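Local coordinates for protein SPD1 nuclease (Streptococcus pyogenes, PDB 2XGR) that probably cleaves DNA as a secreted, prophage-encoded, metal-dependent endonuclease of the His-Me finger group, at residues Y162-W170 with L211-K219. Sequence-based numbering, arbitrary orientation.
Sequences YYENRLDSW and LTIRLNSNK
Leu215 lies between Tyr163, Arg166 and Leu167 where helix 160-173 packs on the end of strand 209-214, part of the large antiparallel sheet of this His-Me finger nuclease. The axes of helix 162-170 and strand 211-214 approach to 10.0 Å, their directions at 128°, and Leu211, Ile213 and Leu215, alternate residues along the chain, all point at the helix. Leu215 divides its methyls: CD1 sits 3.7 Å from Leu167 CG and also meets the edge of the Tyr163 ring, whereas CD2 lies against Arg166 CB. Tyr201 of strand 196-204 adjoins Tyr163, Leu167 and Leu215. One helical turn on, Trp170 carries its CG anti to the backbone N (chi1 -176°), which presents one indole face to Ile213. The CD1 methyl of Ile213 stands 3.7 Å from the centroid of the six-membered ring of Trp170, 6° off the normal, a well-centred CH-pi contact. Leu211 CD1 instead reaches the edge of the same indole, and His174 stacks on Trp170.

Past the strand the chain turns along the two tyrosines. The extended chain of Arg166 lays its guanidinium over one face of Tyr162 near the rim, with CE1 under the centre of that flat group; NH1 donates to Tyr162 O at 3.0 Å, within the guanidinium plane, and also bonds Asp154 O. Tyr162 OH comes 3.0 Å from Leu215 O, while a water held by Asn216 ND2 approaches the same hydroxyl weakly. Tyr162 CD2 in turn covers the centre of one face of Tyr163, whose hydroxyl is hydrogen-bonded to Pro157 O. Lys219 crosses that phenol end, bringing its CD near the hydroxyl. Ser217 OG, anti to its own N, accepts from Lys219 N in an ST turn and donates to Tyr163 OH at 3.0 Å.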
loop_
_atom_site.group_PDB
_atom_site.type_symbol
_atom_site.label_atom_id
_atom_site.label_comp_id
_atom_site.label_asym_id
_atom_site.label_seq_id
_atom_site.Cartn_x
_atom_site.Cartn_y
_atom_site.Cartn_z
ATOM N N TYR A 162 3.296 -6.666 -5.832
ATOM C CA TYR A 162 3.788 -7.850 -5.130
ATOM C C TYR A 162 3.141 -7.894 -3.755
ATOM O O TYR A 162 2.624 -8.948 -3.301
ATOM C CB TYR A 162 5.355 -7.683 -4.945
ATOM C CG TYR A 162 5.960 -8.743 -4.049
ATOM C CD1 TYR A 162 6.577 -9.882 -4.603
ATOM C CD2 TYR A 162 5.860 -8.665 -2.652
ATOM C CE1 TYR A 162 7.142 -10.847 -3.816
ATOM C CE2 TYR A 162 6.381 -9.677 -1.852
ATOM C CZ TYR A 162 7.026 -10.767 -2.471
ATOM O OH TYR A 162 7.511 -11.802 -1.688
ATOM N N TYR A 163 3.137 -6.757 -3.076
ATOM C CA TYR A 163 2.685 -6.753 -1.659
ATOM C C TYR A 163 1.143 -6.790 -1.610
ATOM O O TYR A 163 0.540 -7.538 -0.820
ATOM C CB TYR A 163 3.167 -5.455 -0.940
ATOM C CG TYR A 163 4.681 -5.473 -0.907
ATOM C CD1 TYR A 163 5.382 -6.141 0.112
ATOM C CD2 TYR A 163 5.368 -4.944 -1.975
ATOM C CE1 TYR A 163 6.784 -6.277 0.043
ATOM C CE2 TYR A 163 6.810 -5.041 -2.055
ATOM C CZ TYR A 163 7.493 -5.714 -1.018
ATOM O OH TYR A 163 8.857 -5.826 -1.162
ATOM N N GLU A 164 0.488 -5.951 -2.418
ATOM C CA GLU A 164 -0.976 -5.868 -2.370
ATOM C C GLU A 164 -1.654 -7.173 -2.818
ATOM O O GLU A 164 -2.596 -7.594 -2.181
ATOM C CB GLU A 164 -1.459 -4.705 -3.241
ATOM C CG GLU A 164 -1.092 -3.350 -2.546
ATOM C CD GLU A 164 -1.703 -2.140 -3.278
ATOM O OE1 GLU A 164 -1.741 -1.073 -2.609
ATOM O OE2 GLU A 164 -2.127 -2.275 -4.461
ATOM N N ASN A 165 -1.139 -7.857 -3.843
ATOM C CA ASN A 165 -1.724 -9.141 -4.219
ATOM C C ASN A 165 -1.585 -10.169 -3.091
ATOM O O ASN A 165 -2.477 -11.010 -2.860
ATOM C CB ASN A 165 -1.081 -9.713 -5.517
ATOM C CG ASN A 165 -1.713 -9.141 -6.815
ATOM O OD1 ASN A 165 -1.382 -9.572 -7.974
ATOM N ND2 ASN A 165 -2.592 -8.190 -6.648
ATOM N N ARG A 166 -0.468 -10.136 -2.402
ATOM C CA ARG A 166 -0.306 -11.114 -1.324
ATOM C C ARG A 166 -1.176 -10.766 -0.139
ATOM O O ARG A 166 -1.717 -11.688 0.496
ATOM C CB ARG A 166 1.169 -11.201 -0.956
ATOM C CG ARG A 166 1.981 -11.958 -2.024
ATOM C CD ARG A 166 3.468 -11.864 -1.810
ATOM N NE ARG A 166 4.161 -12.752 -2.801
ATOM C CZ ARG A 166 4.215 -12.505 -4.118
ATOM N NH1 ARG A 166 3.725 -11.407 -4.691
ATOM N NH2 ARG A 166 4.823 -13.378 -4.927
ATOM N N LEU A 167 -1.304 -9.462 0.183
ATOM C CA LEU A 167 -2.228 -9.032 1.235
ATOM C C LEU A 167 -3.696 -9.427 0.887
ATOM O O LEU A 167 -4.470 -9.884 1.774
ATOM C CB LEU A 167 -2.110 -7.512 1.418
ATOM C CG LEU A 167 -0.805 -7.089 2.128
ATOM C CD1 LEU A 167 -0.744 -5.550 1.984
ATOM C CD2 LEU A 167 -0.888 -7.606 3.603
ATOM N N ASP A 168 -4.022 -9.320 -0.401
ATOM C CA ASP A 168 -5.380 -9.709 -0.903
ATOM C C ASP A 168 -5.578 -11.218 -0.695
ATOM O O ASP A 168 -6.609 -11.652 -0.191
ATOM C CB ASP A 168 -5.447 -9.338 -2.389
ATOM C CG ASP A 168 -6.718 -9.796 -3.048
ATOM O OD1 ASP A 168 -7.769 -9.471 -2.524
ATOM O OD2 ASP A 168 -6.635 -10.389 -4.134
ATOM N N SER A 169 -4.540 -11.987 -0.961
ATOM C CA SER A 169 -4.623 -13.447 -0.732
ATOM C C SER A 169 -4.811 -13.813 0.713
ATOM O O SER A 169 -5.664 -14.626 1.042
ATOM C CB SER A 169 -3.382 -14.151 -1.258
ATOM O OG SER A 169 -3.512 -15.537 -0.965
ATOM N N TRP A 170 -4.135 -13.091 1.593
ATOM C CA TRP A 170 -4.268 -13.269 3.014
ATOM C C TRP A 170 -5.684 -12.925 3.438
ATOM O O TRP A 170 -6.297 -13.660 4.256
ATOM C CB TRP A 170 -3.241 -12.379 3.762
ATOM C CG TRP A 170 -3.288 -12.602 5.265
ATOM C CD1 TRP A 170 -2.705 -13.629 5.993
ATOM C CD2 TRP A 170 -4.067 -11.862 6.171
ATOM N NE1 TRP A 170 -3.045 -13.509 7.330
ATOM C CE2 TRP A 170 -3.874 -12.418 7.459
ATOM C CE3 TRP A 170 -4.876 -10.727 6.031
ATOM C CZ2 TRP A 170 -4.432 -11.843 8.593
ATOM C CZ3 TRP A 170 -5.441 -10.161 7.129
ATOM C CH2 TRP A 170 -5.263 -10.750 8.407
ATOM N N LEU A 211 -2.148 -9.243 14.226
ATOM C CA LEU A 211 -1.560 -10.376 13.592
ATOM C C LEU A 211 -0.418 -9.902 12.673
ATOM O O LEU A 211 -0.675 -9.131 11.761
ATOM C CB LEU A 211 -2.606 -11.089 12.725
ATOM C CG LEU A 211 -3.961 -11.337 13.433
ATOM C CD1 LEU A 211 -5.036 -11.945 12.486
ATOM C CD2 LEU A 211 -3.799 -12.258 14.679
ATOM N N THR A 212 0.800 -10.349 12.911
ATOM C CA THR A 212 1.908 -9.906 12.050
ATOM C C THR A 212 1.841 -10.687 10.777
ATOM O O THR A 212 1.864 -11.890 10.799
ATOM C CB THR A 212 3.306 -10.069 12.697
ATOM O OG1 THR A 212 3.298 -9.347 13.874
ATOM C CG2 THR A 212 4.341 -9.391 11.828
ATOM N N ILE A 213 1.758 -9.968 9.634
ATOM C CA ILE A 213 1.577 -10.644 8.351
ATOM C C ILE A 213 2.929 -10.716 7.623
ATOM O O ILE A 213 3.635 -9.713 7.537
ATOM C CB ILE A 213 0.597 -9.822 7.473
ATOM C CG1 ILE A 213 -0.827 -9.917 8.038
ATOM C CG2 ILE A 213 0.604 -10.448 5.998
ATOM C CD1 ILE A 213 -1.893 -8.880 7.504
ATOM N N ARG A 214 3.291 -11.901 7.111
ATOM C CA ARG A 214 4.562 -12.063 6.391
ATOM C C ARG A 214 4.293 -12.348 4.936
ATOM O O ARG A 214 3.516 -13.222 4.609
ATOM C CB ARG A 214 5.368 -13.266 6.991
ATOM C CG ARG A 214 5.449 -13.183 8.545
ATOM C CD ARG A 214 6.791 -12.806 9.179
ATOM N NE ARG A 214 6.666 -13.060 10.628
ATOM C CZ ARG A 214 6.838 -12.154 11.592
ATOM N NH1 ARG A 214 7.266 -10.932 11.291
ATOM N NH2 ARG A 214 6.608 -12.484 12.869
ATOM N N LEU A 215 4.799 -11.457 4.102
ATOM C CA LEU A 215 4.637 -11.589 2.663
ATOM C C LEU A 215 5.865 -12.140 1.943
ATOM O O LEU A 215 5.834 -12.256 0.702
ATOM C CB LEU A 215 4.246 -10.237 2.067
ATOM C CG LEU A 215 3.025 -9.590 2.755
ATOM C CD1 LEU A 215 2.655 -8.275 1.984
ATOM C CD2 LEU A 215 1.865 -10.558 2.755
ATOM N N ASN A 216 6.847 -12.614 2.714
ATOM C CA ASN A 216 8.055 -13.272 2.180
ATOM C C ASN A 216 9.008 -12.401 1.362
ATOM O O ASN A 216 9.674 -12.857 0.445
ATOM C CB ASN A 216 7.711 -14.595 1.446
ATOM C CG ASN A 216 8.850 -15.568 1.532
ATOM O OD1 ASN A 216 9.351 -15.789 2.648
ATOM N ND2 ASN A 216 9.245 -16.206 0.383
ATOM N N SER A 217 9.084 -11.105 1.689
ATOM C CA SER A 217 10.011 -10.238 1.002
ATOM C C SER A 217 11.179 -9.929 1.970
ATOM O O SER A 217 10.907 -9.608 3.142
ATOM C CB SER A 217 9.215 -8.955 0.728
ATOM O OG SER A 217 10.031 -7.899 0.581
ATOM N N ASN A 218 12.345 -9.634 1.415
ATOM C CA ASN A 218 13.479 -9.225 2.279
ATOM C C ASN A 218 13.380 -7.750 2.760
ATOM O O ASN A 218 14.227 -7.318 3.542
ATOM C CB ASN A 218 14.802 -9.342 1.489
ATOM C CG ASN A 218 15.156 -10.746 1.171
ATOM O OD1 ASN A 218 14.888 -11.683 1.941
ATOM N ND2 ASN A 218 15.710 -10.935 -0.016
ATOM N N LYS A 219 12.310 -7.051 2.383
ATOM C CA LYS A 219 12.153 -5.632 2.696
ATOM C C LYS A 219 11.246 -5.400 3.928
ATOM O O LYS A 219 11.069 -4.247 4.311
ATOM C CB LYS A 219 11.555 -4.905 1.480
ATOM C CG LYS A 219 12.440 -4.913 0.268
ATOM C CD LYS A 219 11.893 -3.953 -0.810
ATOM C CE LYS A 219 12.613 -4.153 -2.112
ATOM N NZ LYS A 219 13.940 -3.497 -1.890
HETATM O O HOH W 1 8.057 -15.146 -2.164
#